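Local coordinates for Tb427.07.360- putative uncharacterized metacyclic invariant surface protein from Trypanosoma brucei (Trypanosoma brucei, PDB 5VTL) that is of unknown function but, as a metacyclic invariant surface protein, probably forms an extended helical part of the surface coat of the parasite, at residues 102-107 and 165-170; 14-19 and 141-146; 43-48 and 196-201; 50-55 and 67-72. All coordinates share one frame; numbering follows the deposited sequence.

The four contacts sit in pairs at two ends of an elongated all-helical chain. Contacts 1 and 2 have centres about 11 Å apart and touch through Leu17, which meets Thr105 and Leu170. Contacts 3 and 4, with centres about 7 Å apart, lie on the opposite side of the chain's centre and meet where Ala198 packs on Ala72. Some 48 Å separates the centres of contacts 1 and 3, yet helix 157-209 serves both; helix 4-58 likewise runs from contact 2 to contacts 3 and 4. Contact 4 joins consecutive helices, whereas contact 3 brings together distant parts of the sequence and encloses contact 4 within its loop.

Contact 1: 102-107 and 165-170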
loop_
_atom_site.group_PDB
_atom_site.type_symbol
_atom_site.label_atom_id
_atom_site.label_comp_id
_atom_site.label_asym_id
_atom_site.label_seq_id
_atom_site.Cartn_x
_atom_site.Cartn_y
_atom_site.Cartn_z
ATOM N N ALA A 102 3.983 -9.016 14.808
ATOM C CA ALA A 102 4.961 -9.122 15.888
ATOM C C ALA A 102 4.649 -10.301 16.812
ATOM O O ALA A 102 5.560 -10.917 17.381
ATOM C CB ALA A 102 5.021 -7.819 16.687
ATOM N N GLY A 103 3.363 -10.620 16.948
ATOM C CA GLY A 103 2.936 -11.681 17.839
ATOM C C GLY A 103 3.035 -13.089 17.248
ATOM O O GLY A 103 2.708 -14.067 17.912
ATOM N N LYS A 104 3.495 -13.186 16.003
ATOM C CA LYS A 104 3.661 -14.464 15.347
ATOM C C LYS A 104 5.129 -14.852 15.158
ATOM O O LYS A 104 5.407 -15.982 14.783
ATOM C CB LYS A 104 2.993 -14.420 13.985
ATOM C CG LYS A 104 1.508 -14.264 14.075
ATOM C CD LYS A 104 0.846 -14.493 12.747
ATOM C CE LYS A 104 -0.659 -14.331 12.874
ATOM N NZ LYS A 104 -1.237 -15.220 13.919
ATOM N N THR A 105 6.056 -13.936 15.432
ATOM C CA THR A 105 7.472 -14.231 15.204
ATOM C C THR A 105 8.052 -15.253 16.185
ATOM O O THR A 105 8.846 -16.087 15.788
ATOM C CB THR A 105 8.352 -12.952 15.212
ATOM O OG1 THR A 105 8.285 -12.301 16.487
ATOM C CG2 THR A 105 7.913 -11.957 14.094
ATOM N N ALA A 106 7.690 -15.171 17.470
ATOM C CA ALA A 106 8.351 -16.010 18.484
ATOM C C ALA A 106 8.307 -17.522 18.204
ATOM O O ALA A 106 9.337 -18.187 18.270
ATOM C CB ALA A 106 7.808 -15.689 19.907
ATOM N N PRO A 107 7.126 -18.083 17.891
ATOM C CA PRO A 107 7.151 -19.531 17.586
ATOM C C PRO A 107 8.024 -19.927 16.364
ATOM O O PRO A 107 8.667 -20.979 16.380
ATOM C CB PRO A 107 5.678 -19.859 17.330
ATOM C CG PRO A 107 4.893 -18.699 17.930
ATOM C CD PRO A 107 5.769 -17.511 17.774
ATOM N N ASP A 165 -5.122 -21.107 9.510
ATOM C CA ASP A 165 -6.124 -20.514 10.403
ATOM C C ASP A 165 -5.526 -19.291 11.098
ATOM O O ASP A 165 -6.150 -18.238 11.192
ATOM C CB ASP A 165 -6.572 -21.507 11.489
ATOM C CG ASP A 165 -7.408 -22.672 10.961
ATOM O OD1 ASP A 165 -7.797 -22.704 9.774
ATOM O OD2 ASP A 165 -7.679 -23.575 11.782
ATOM N N GLY A 166 -4.297 -19.443 11.568
ATOM C CA GLY A 166 -3.642 -18.433 12.370
ATOM C C GLY A 166 -3.186 -17.195 11.611
ATOM O O GLY A 166 -3.076 -16.118 12.199
ATOM N N MET A 167 -2.912 -17.329 10.321
ATOM C CA MET A 167 -2.476 -16.186 9.515
ATOM C C MET A 167 -3.597 -15.396 8.858
ATOM O O MET A 167 -3.343 -14.367 8.243
ATOM C CB MET A 167 -1.521 -16.660 8.416
ATOM C CG MET A 167 -0.140 -16.905 8.949
ATOM S SD MET A 167 0.634 -15.331 9.357
ATOM C CE MET A 167 0.804 -14.621 7.714
ATOM N N ALA A 168 -4.819 -15.884 8.967
ATOM C CA ALA A 168 -5.929 -15.336 8.198
ATOM C C ALA A 168 -6.189 -13.860 8.544
ATOM O O ALA A 168 -6.441 -13.046 7.663
ATOM C CB ALA A 168 -7.171 -16.161 8.430
ATOM N N ASP A 169 -6.108 -13.530 9.830
ATOM C CA ASP A 169 -6.408 -12.172 10.303
ATOM C C ASP A 169 -5.362 -11.194 9.775
ATOM O O ASP A 169 -5.705 -10.175 9.184
ATOM C CB ASP A 169 -6.431 -12.141 11.822
ATOM C CG ASP A 169 -7.776 -12.563 12.408
ATOM O OD1 ASP A 169 -8.613 -13.133 11.670
ATOM O OD2 ASP A 169 -7.994 -12.332 13.623
ATOM N N LEU A 170 -4.088 -11.516 9.984
ATOM C CA LEU A 170 -2.999 -10.679 9.477
ATOM C C LEU A 170 -3.115 -10.466 7.978
ATOM O O LEU A 170 -2.963 -9.335 7.471
ATOM C CB LEU A 170 -1.652 -11.317 9.778
ATOM C CG LEU A 170 -0.439 -10.676 9.121
ATOM C CD1 LEU A 170 -0.362 -9.178 9.414
ATOM C CD2 LEU A 170 0.812 -11.390 9.635
#
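In the short link between helix 63-102 and helix 105-116, Lys104 reaches across to helix 157-209 and meets Gly166 and Met167 there. Lysine suits the place because it supplies both a long apolar stem and a charged tip. The stem is straight as far as CE, and Lys104 CD lies 3.5 Å from Met167 SD, the lysine stem slanting across the methionine chain. The same Lys104 CD also lies 4.4 Å from Leu170 CD2, so methylene groups face a thioether and a methyl. The last torsion then bends the chain (chi4 -56°), turning the ammonium away from the sulfur and onto the backbone: Lys104 NZ gives a hydrogen bond of 2.7 Å to Gly166 O. The donor approaches from above the carbonyl plane, 46° out of it, with a C=O...N angle of 131°. Met167, folded at chi2 and chi3, also packs on Phe13 of helix 4-58, while Leu170 touches Leu17 and the alanines Ala97 and Ala101; Thr105 rests on Leu17 and His18. The apolar half of the contact thus merges with the core between helices. Helix 157-209 is kinked here, and Leu170 N makes no bond to the preceding turn. Lys104 NZ probably takes its place at Gly166 O, a short bond from a charged donor that ties the linker to the kink.

Contact 2: 14-19 and 141-146; sequences SEALHG and SWVLKK
Ala16, on helix 4-58, sets its methyl against two neighbouring branched residues of helix 141-154. This is the tight part of the contact: Ala16 CB lies 3.9 Å from Val143 CG1 and 4.2 Å from Leu144 CD2. Alanine suits the position because its short side chain lets the helices come close, with the CA atoms of Ala16 and Leu144 6.8 Å apart. Val143 holds CG1 anti to its backbone nitrogen (chi1 174°), and this is the branch that meets the methyl. Leu144 starts out alongside the interface, and its CD2 end comes round to Ala16. The contact is purely apolar, and Val139 also lies against Ala16. The far side of helix 141-154 is the solvent side: Trp142 is exposed, and Lys146 CG lies 3.5 Å above the indole plane of Trp142, toward its rim. Another flank of helix 4-58 faces helix 105-116; there His18 ND1 gives a bent hydrogen bond of 3.0 Å to Ser14 O, 137° at the hydrogen, and Ser14 OG bonds to Asp109. A small alanine meeting larger aliphatic residues, with Trp142 turned outward, is the usual build of an alpha-helical bundle, here where the short helix 141-154 packs on long helix 4-58.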
loop_
_atom_site.group_PDB
_atom_site.type_symbol
_atom_site.label_atom_id
_atom_site.label_comp_id
_atom_site.label_asym_id
_atom_site.label_seq_id
_atom_site.Cartn_x
_atom_site.Cartn_y
_atom_site.Cartn_z
ATOM N N SER A 14 9.562 -16.111 8.749
ATOM C CA SER A 14 10.118 -15.242 9.776
ATOM C C SER A 14 10.570 -13.890 9.220
ATOM O O SER A 14 10.264 -12.817 9.785
ATOM C CB SER A 14 11.287 -15.926 10.461
ATOM O OG SER A 14 11.862 -15.063 11.430
ATOM N N GLU A 15 11.316 -13.915 8.119
ATOM C CA GLU A 15 11.822 -12.671 7.557
ATOM C C GLU A 15 10.672 -11.823 6.990
ATOM O O GLU A 15 10.708 -10.603 7.028
ATOM C CB GLU A 15 12.907 -12.964 6.510
ATOM C CG GLU A 15 14.147 -13.579 7.170
ATOM C CD GLU A 15 15.291 -13.885 6.224
ATOM O OE1 GLU A 15 15.051 -14.036 5.010
ATOM O OE2 GLU A 15 16.451 -13.975 6.729
ATOM N N ALA A 16 9.635 -12.479 6.492
ATOM C CA ALA A 16 8.425 -11.773 6.081
ATOM C C ALA A 16 7.786 -11.031 7.260
ATOM O O ALA A 16 7.473 -9.850 7.159
ATOM C CB ALA A 16 7.428 -12.769 5.458
ATOM N N LEU A 17 7.592 -11.723 8.382
ATOM C CA LEU A 17 6.931 -11.133 9.534
ATOM C C LEU A 17 7.783 -10.009 10.104
ATOM O O LEU A 17 7.251 -8.978 10.484
ATOM C CB LEU A 17 6.692 -12.181 10.614
ATOM C CG LEU A 17 5.693 -13.281 10.259
ATOM C CD1 LEU A 17 5.799 -14.424 11.275
ATOM C CD2 LEU A 17 4.295 -12.704 10.196
ATOM N N HIS A 18 9.100 -10.198 10.165
ATOM C CA HIS A 18 9.956 -9.128 10.672
ATOM C C HIS A 18 10.055 -7.951 9.727
ATOM O O HIS A 18 10.465 -6.853 10.124
ATOM C CB HIS A 18 11.349 -9.649 10.965
ATOM C CG HIS A 18 11.424 -10.419 12.237
ATOM N ND1 HIS A 18 11.502 -11.794 12.269
ATOM C CD2 HIS A 18 11.386 -10.006 13.525
ATOM C CE1 HIS A 18 11.534 -12.193 13.530
ATOM N NE2 HIS A 18 11.467 -11.129 14.310
ATOM N N GLY A 19 9.742 -8.192 8.463
ATOM C CA GLY A 19 9.744 -7.128 7.485
ATOM C C GLY A 19 8.525 -6.230 7.519
ATOM O O GLY A 19 8.574 -5.118 7.012
ATOM N N SER A 141 1.356 -8.696 0.538
ATOM C CA SER A 141 0.406 -9.785 0.688
ATOM C C SER A 141 0.845 -11.002 -0.102
ATOM O O SER A 141 0.600 -12.132 0.330
ATOM C CB SER A 141 -1.004 -9.385 0.255
ATOM O OG SER A 141 -1.523 -8.320 1.006
ATOM N N TRP A 142 1.498 -10.784 -1.247
ATOM C CA TRP A 142 1.919 -11.912 -2.099
ATOM C C TRP A 142 2.952 -12.760 -1.345
ATOM O O TRP A 142 2.847 -13.983 -1.289
ATOM C CB TRP A 142 2.452 -11.433 -3.470
ATOM C CG TRP A 142 2.916 -12.562 -4.366
ATOM C CD1 TRP A 142 2.155 -13.279 -5.270
ATOM C CD2 TRP A 142 4.243 -13.109 -4.446
ATOM N NE1 TRP A 142 2.935 -14.219 -5.897
ATOM C CE2 TRP A 142 4.215 -14.139 -5.411
ATOM C CE3 TRP A 142 5.453 -12.827 -3.798
ATOM C CZ2 TRP A 142 5.334 -14.887 -5.726
ATOM C CZ3 TRP A 142 6.555 -13.570 -4.119
ATOM C CH2 TRP A 142 6.485 -14.592 -5.078
ATOM N N VAL A 143 3.941 -12.105 -0.733
ATOM C CA VAL A 143 4.931 -12.809 0.075
ATOM C C VAL A 143 4.286 -13.567 1.245
ATOM O O VAL A 143 4.674 -14.686 1.546
ATOM C CB VAL A 143 5.995 -11.824 0.630
ATOM C CG1 VAL A 143 6.957 -12.524 1.617
ATOM C CG2 VAL A 143 6.770 -11.178 -0.525
ATOM N N LEU A 144 3.310 -12.966 1.917
ATOM C CA LEU A 144 2.653 -13.669 3.022
ATOM C C LEU A 144 1.882 -14.892 2.522
ATOM O O LEU A 144 1.832 -15.914 3.195
ATOM C CB LEU A 144 1.708 -12.744 3.801
ATOM C CG LEU A 144 2.337 -11.550 4.525
ATOM C CD1 LEU A 144 1.244 -10.710 5.134
ATOM C CD2 LEU A 144 3.308 -11.980 5.581
ATOM N N LYS A 145 1.289 -14.787 1.342
ATOM C CA LYS A 145 0.622 -15.922 0.720
ATOM C C LYS A 145 1.609 -17.046 0.440
ATOM O O LYS A 145 1.369 -18.194 0.772
ATOM C CB LYS A 145 -0.042 -15.505 -0.599
ATOM C CG LYS A 145 -0.638 -16.664 -1.395
ATOM C CD LYS A 145 -1.376 -16.180 -2.639
ATOM C CE LYS A 145 -0.466 -15.492 -3.615
ATOM N NZ LYS A 145 -1.130 -15.227 -4.911
ATOM N N LYS A 146 2.722 -16.712 -0.200
ATOM C CA LYS A 146 3.731 -17.728 -0.498
ATOM C C LYS A 146 4.274 -18.387 0.765
ATOM O O LYS A 146 4.571 -19.572 0.779
ATOM C CB LYS A 146 4.884 -17.105 -1.289
ATOM C CG LYS A 146 4.493 -16.633 -2.670
ATOM C CD LYS A 146 4.055 -17.817 -3.554
ATOM C CE LYS A 146 2.789 -17.553 -4.313
ATOM N NZ LYS A 146 2.578 -18.639 -5.329
#

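Contact 3: 43-48 and 196-201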
loop_
_atom_site.group_PDB
_atom_site.type_symbol
_atom_site.label_atom_id
_atom_site.label_comp_id
_atom_site.label_asym_id
_atom_site.label_seq_id
_atom_site.Cartn_x
_atom_site.Cartn_y
_atom_site.Cartn_z
ATOM N N GLU A 43 -5.749 22.455 -5.973
ATOM C CA GLU A 43 -5.292 23.851 -6.014
ATOM C C GLU A 43 -5.159 24.338 -7.471
ATOM O O GLU A 43 -5.553 25.450 -7.805
ATOM C CB GLU A 43 -3.955 23.986 -5.285
ATOM C CG GLU A 43 -4.098 23.997 -3.776
ATOM C CD GLU A 43 -2.770 23.729 -3.060
ATOM O OE1 GLU A 43 -1.737 23.620 -3.752
ATOM O OE2 GLU A 43 -2.775 23.587 -1.825
ATOM N N GLY A 44 -4.641 23.482 -8.339
ATOM C CA GLY A 44 -4.506 23.799 -9.748
ATOM C C GLY A 44 -5.857 24.010 -10.414
ATOM O O GLY A 44 -5.988 24.819 -11.332
ATOM N N CYS A 45 -6.867 23.266 -9.968
ATOM C CA CYS A 45 -8.224 23.476 -10.475
ATOM C C CYS A 45 -8.765 24.807 -10.020
ATOM O O CYS A 45 -9.449 25.476 -10.759
ATOM C CB CYS A 45 -9.178 22.378 -10.006
ATOM S SG CYS A 45 -8.859 20.803 -10.782
ATOM N N GLN A 46 -8.495 25.182 -8.773
ATOM C CA GLN A 46 -8.917 26.482 -8.278
ATOM C C GLN A 46 -8.318 27.614 -9.100
ATOM O O GLN A 46 -8.999 28.613 -9.389
ATOM C CB GLN A 46 -8.531 26.610 -6.798
ATOM C CG GLN A 46 -9.438 25.769 -5.901
ATOM C CD GLN A 46 -8.982 25.779 -4.467
ATOM O OE1 GLN A 46 -7.806 25.581 -4.194
ATOM N NE2 GLN A 46 -9.907 25.999 -3.543
ATOM N N ASP A 47 -7.057 27.447 -9.500
ATOM C CA ASP A 47 -6.340 28.442 -10.304
ATOM C C ASP A 47 -6.971 28.541 -11.691
ATOM O O ASP A 47 -7.119 29.626 -12.258
ATOM C CB ASP A 47 -4.872 28.046 -10.448
ATOM C CG ASP A 47 -4.016 29.146 -11.096
ATOM O OD1 ASP A 47 -3.977 30.274 -10.568
ATOM O OD2 ASP A 47 -3.386 28.878 -12.134
ATOM N N ALA A 48 -7.353 27.387 -12.220
ATOM C CA ALA A 48 -7.903 27.292 -13.561
ATOM C C ALA A 48 -9.248 27.998 -13.560
ATOM O O ALA A 48 -9.553 28.752 -14.487
ATOM C CB ALA A 48 -8.028 25.812 -13.974
ATOM N N SER A 196 -6.221 18.346 -15.278
ATOM C CA SER A 196 -5.914 18.438 -16.697
ATOM C C SER A 196 -7.101 19.049 -17.482
ATOM O O SER A 196 -6.916 19.912 -18.335
ATOM C CB SER A 196 -5.524 17.073 -17.231
ATOM O OG SER A 196 -5.308 17.124 -18.629
ATOM N N ASN A 197 -8.324 18.627 -17.173
ATOM C CA ASN A 197 -9.492 19.224 -17.814
ATOM C C ASN A 197 -9.676 20.678 -17.423
ATOM O O ASN A 197 -10.027 21.511 -18.255
ATOM C CB ASN A 197 -10.755 18.438 -17.463
ATOM C CG ASN A 197 -10.874 17.171 -18.247
ATOM O OD1 ASN A 197 -10.549 17.135 -19.441
ATOM N ND2 ASN A 197 -11.337 16.103 -17.590
ATOM N N ALA A 198 -9.448 20.990 -16.149
ATOM C CA ALA A 198 -9.601 22.357 -15.689
ATOM C C ALA A 198 -8.616 23.252 -16.425
ATOM O O ALA A 198 -8.969 24.322 -16.881
ATOM C CB ALA A 198 -9.400 22.474 -14.157
ATOM N N ARG A 199 -7.379 22.799 -16.548
ATOM C CA ARG A 199 -6.350 23.618 -17.181
ATOM C C ARG A 199 -6.635 23.828 -18.664
ATOM O O ARG A 199 -6.452 24.922 -19.201
ATOM C CB ARG A 199 -4.989 22.959 -16.991
ATOM C CG ARG A 199 -3.836 23.875 -17.323
ATOM C CD ARG A 199 -2.504 23.169 -17.134
ATOM N NE ARG A 199 -2.313 22.097 -18.107
ATOM C CZ ARG A 199 -2.197 20.803 -17.815
ATOM N NH1 ARG A 199 -2.235 20.370 -16.553
ATOM N NH2 ARG A 199 -2.036 19.928 -18.804
ATOM N N LYS A 200 -7.102 22.787 -19.323
ATOM C CA LYS A 200 -7.465 22.900 -20.723
ATOM C C LYS A 200 -8.619 23.873 -20.938
ATOM O O LYS A 200 -8.651 24.592 -21.937
ATOM C CB LYS A 200 -7.817 21.533 -21.292
ATOM C CG LYS A 200 -6.648 20.596 -21.429
ATOM C CD LYS A 200 -7.108 19.220 -21.907
ATOM C CE LYS A 200 -6.001 18.139 -21.830
ATOM N NZ LYS A 200 -4.912 18.390 -22.806
ATOM N N ALA A 201 -9.576 23.894 -20.009
ATOM C CA ALA A 201 -10.659 24.879 -20.032
ATOM C C ALA A 201 -10.141 26.302 -19.886
ATOM O O ALA A 201 -10.532 27.200 -20.648
ATOM C CB ALA A 201 -11.653 24.587 -18.936
#
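Ala198 CB, on segment 196-201 of helix 157-209, sits over two residues in segment 43-48 of helix 4-58, touching Cys45 on one turn and Ala48 on the next. The CB methyls of Ala48 and Ala198 are 3.6 Å apart, and Cys45 SG comes to 3.8 Å from Ala198 CB. Cys45 keeps its sulfur beside the backbone nitrogen (chi1 -70°), which lays SG alongside the alanine methyl. Ala48 CB reaches further onto the opposing backbone, 3.4 Å from Ala198 O, and so rests on the peptide as well as on the side chain. Such closeness is possible because the interface residues are small: the axes of the two short segments approach to 8.4 Å, and the CA atoms of Ala48 and Arg199 stand only 5.4 Å apart. The segments run nearly parallel, with an angle of 19° between their directions, as in a bundle in which long helices travel side by side. Helix 63-102 joins in: Cys45 also meets Leu73 and Ala76, and Ala198 meets Ala72, while Ala48 continues onto Ala202. Arg199, at the margin, leads its long side chain away from the partner helix, and Gln46 and Lys200 likewise point outward, leaving charge and polarity at the periphery. With no polar bond between the segments, the contact probably rests on burial of small apolar groups and close van der Waals packing, which is consistent with the alanine-rich part of the family name.

Contact 4: 50-55 and 67-72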
loop_
_atom_site.group_PDB
_atom_site.type_symbol
_atom_site.label_atom_id
_atom_site.label_comp_id
_atom_site.label_asym_id
_atom_site.label_seq_id
_atom_site.Cartn_x
_atom_site.Cartn_y
_atom_site.Cartn_z
ATOM N N ARG A 50 -10.168 30.435 -11.552
ATOM C CA ARG A 50 -9.871 31.870 -11.511
ATOM C C ARG A 50 -9.502 32.394 -12.892
ATOM O O ARG A 50 -10.002 33.431 -13.329
ATOM C CB ARG A 50 -8.742 32.172 -10.525
ATOM C CG ARG A 50 -8.409 33.660 -10.432
ATOM C CD ARG A 50 -7.147 33.923 -9.653
ATOM N NE ARG A 50 -6.011 33.169 -10.168
ATOM C CZ ARG A 50 -5.345 33.468 -11.279
ATOM N NH1 ARG A 50 -5.712 34.496 -12.023
ATOM N NH2 ARG A 50 -4.324 32.715 -11.662
ATOM N N ARG A 51 -8.628 31.683 -13.586
ATOM C CA ARG A 51 -8.214 32.101 -14.916
ATOM C C ARG A 51 -9.378 32.197 -15.890
ATOM O O ARG A 51 -9.502 33.164 -16.644
ATOM C CB ARG A 51 -7.162 31.138 -15.438
ATOM C CG ARG A 51 -5.821 31.257 -14.724
ATOM C CD ARG A 51 -4.910 30.142 -15.146
ATOM N NE ARG A 51 -4.659 30.146 -16.588
ATOM C CZ ARG A 51 -4.036 29.165 -17.242
ATOM N NH1 ARG A 51 -3.823 29.254 -18.549
ATOM N NH2 ARG A 51 -3.625 28.085 -16.590
ATOM N N ALA A 52 -10.236 31.189 -15.872
ATOM C CA ALA A 52 -11.388 31.152 -16.762
ATOM C C ALA A 52 -12.362 32.270 -16.437
ATOM O O ALA A 52 -12.902 32.914 -17.336
ATOM C CB ALA A 52 -12.066 29.793 -16.664
ATOM N N GLU A 53 -12.599 32.510 -15.152
ATOM C CA GLU A 53 -13.482 33.594 -14.733
ATOM C C GLU A 53 -12.991 34.944 -15.270
ATOM O O GLU A 53 -13.783 35.773 -15.725
ATOM C CB GLU A 53 -13.570 33.664 -13.206
ATOM C CG GLU A 53 -14.349 32.532 -12.574
ATOM C CD GLU A 53 -14.320 32.554 -11.058
ATOM O OE1 GLU A 53 -15.218 31.926 -10.455
ATOM O OE2 GLU A 53 -13.426 33.209 -10.477
ATOM N N ASP A 54 -11.682 35.153 -15.216
ATOM C CA ASP A 54 -11.102 36.418 -15.650
ATOM C C ASP A 54 -11.231 36.602 -17.151
ATOM O O ASP A 54 -11.530 37.700 -17.618
ATOM C CB ASP A 54 -9.647 36.504 -15.225
ATOM C CG ASP A 54 -9.491 36.687 -13.720
ATOM O OD1 ASP A 54 -10.518 36.816 -13.020
ATOM O OD2 ASP A 54 -8.342 36.728 -13.236
ATOM N N ALA A 55 -11.018 35.530 -17.911
ATOM C CA ALA A 55 -11.243 35.578 -19.345
ATOM C C ALA A 55 -12.716 35.876 -19.625
ATOM O O ALA A 55 -13.044 36.706 -20.478
ATOM C CB ALA A 55 -10.799 34.282 -20.003
ATOM N N GLY A 67 -17.667 26.922 -16.961
ATOM C CA GLY A 67 -18.435 25.777 -16.491
ATOM C C GLY A 67 -17.635 24.483 -16.423
ATOM O O GLY A 67 -17.724 23.726 -15.456
ATOM N N ARG A 68 -16.858 24.213 -17.456
ATOM C CA ARG A 68 -16.025 23.024 -17.492
ATOM C C ARG A 68 -14.973 23.068 -16.367
ATOM O O ARG A 68 -14.688 22.048 -15.723
ATOM C CB ARG A 68 -15.343 22.928 -18.857
ATOM C CG ARG A 68 -14.461 21.705 -19.013
ATOM C CD ARG A 68 -13.858 21.606 -20.409
ATOM N NE ARG A 68 -13.003 20.425 -20.545
ATOM C CZ ARG A 68 -12.071 20.256 -21.479
ATOM N NH1 ARG A 68 -11.806 21.211 -22.369
ATOM N NH2 ARG A 68 -11.362 19.135 -21.503
ATOM N N ALA A 69 -14.388 24.248 -16.155
ATOM C CA ALA A 69 -13.416 24.434 -15.073
ATOM C C ALA A 69 -14.047 24.163 -13.690
ATOM O O ALA A 69 -13.455 23.498 -12.831
ATOM C CB ALA A 69 -12.857 25.833 -15.110
ATOM N N ARG A 70 -15.243 24.683 -13.483
ATOM C CA ARG A 70 -15.935 24.499 -12.211
ATOM C C ARG A 70 -16.290 23.055 -11.943
ATOM O O ARG A 70 -16.226 22.593 -10.809
ATOM C CB ARG A 70 -17.191 25.366 -12.168
ATOM C CG ARG A 70 -16.869 26.846 -12.004
ATOM C CD ARG A 70 -18.095 27.749 -11.872
ATOM N NE ARG A 70 -17.635 29.107 -11.536
ATOM C CZ ARG A 70 -18.253 30.233 -11.864
ATOM N NH1 ARG A 70 -19.389 30.209 -12.550
ATOM N NH2 ARG A 70 -17.727 31.393 -11.509
ATOM N N ALA A 71 -16.685 22.348 -12.994
ATOM C CA ALA A 71 -17.072 20.948 -12.880
ATOM C C ALA A 71 -15.849 20.105 -12.549
ATOM O O ALA A 71 -15.921 19.182 -11.745
ATOM C CB ALA A 71 -17.721 20.472 -14.190
ATOM N N ALA A 72 -14.732 20.443 -13.196
ATOM C CA ALA A 72 -13.452 19.781 -12.957
ATOM C C ALA A 72 -13.004 20.017 -11.523
ATOM O O ALA A 72 -12.581 19.082 -10.868
ATOM C CB ALA A 72 -12.421 20.282 -13.926
#
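From Glu53, in segment 50-55 of helix 4-58, a nearly extended side chain runs toward Arg70, in segment 67-72 of helix 63-102. Its CB sets off beside the interface, and Glu53 CG, placed beside the backbone nitrogen and anti to the carbonyl carbon (chi1 -71°), approaches Arg70 NH2 at 3.7 Å. Glu53 CD lies 3.6 Å from Arg70 NH2, and the tip completes the contact: Glu53 OE1 accepts a hydrogen bond of 2.8 Å from Arg70 NH2, part of a salt bridge, fairly straight at 160°. The arginine meets the oxygen at its edge, nearly in the guanidinium plane, but on the anti side of the carboxylate, whose plane is turned 74° from that of the guanidinium. The pairing is monodentate, one NH2 to one OE1, not the two-bond form. Arg70 matches this reach with its own extended chain, which crosses that of Glu53 nearly at right angles. Beneath the ion pair, Ala52 CB and Ala69 CB lie 4.3 Å apart, small residues that let the helices draw together with their CA atoms 7.2 Å apart. Nearby residues reach helix 157-209: Arg51 touches Ala202 and Glu203 and forms a salt bridge to Glu206, and Ala72 touches Ala198. A buried methyl pair with a charge pair at its solvent margin combines hydrophobic contact with electrostatic attraction, though a single bond near solvent is probably modest in strength.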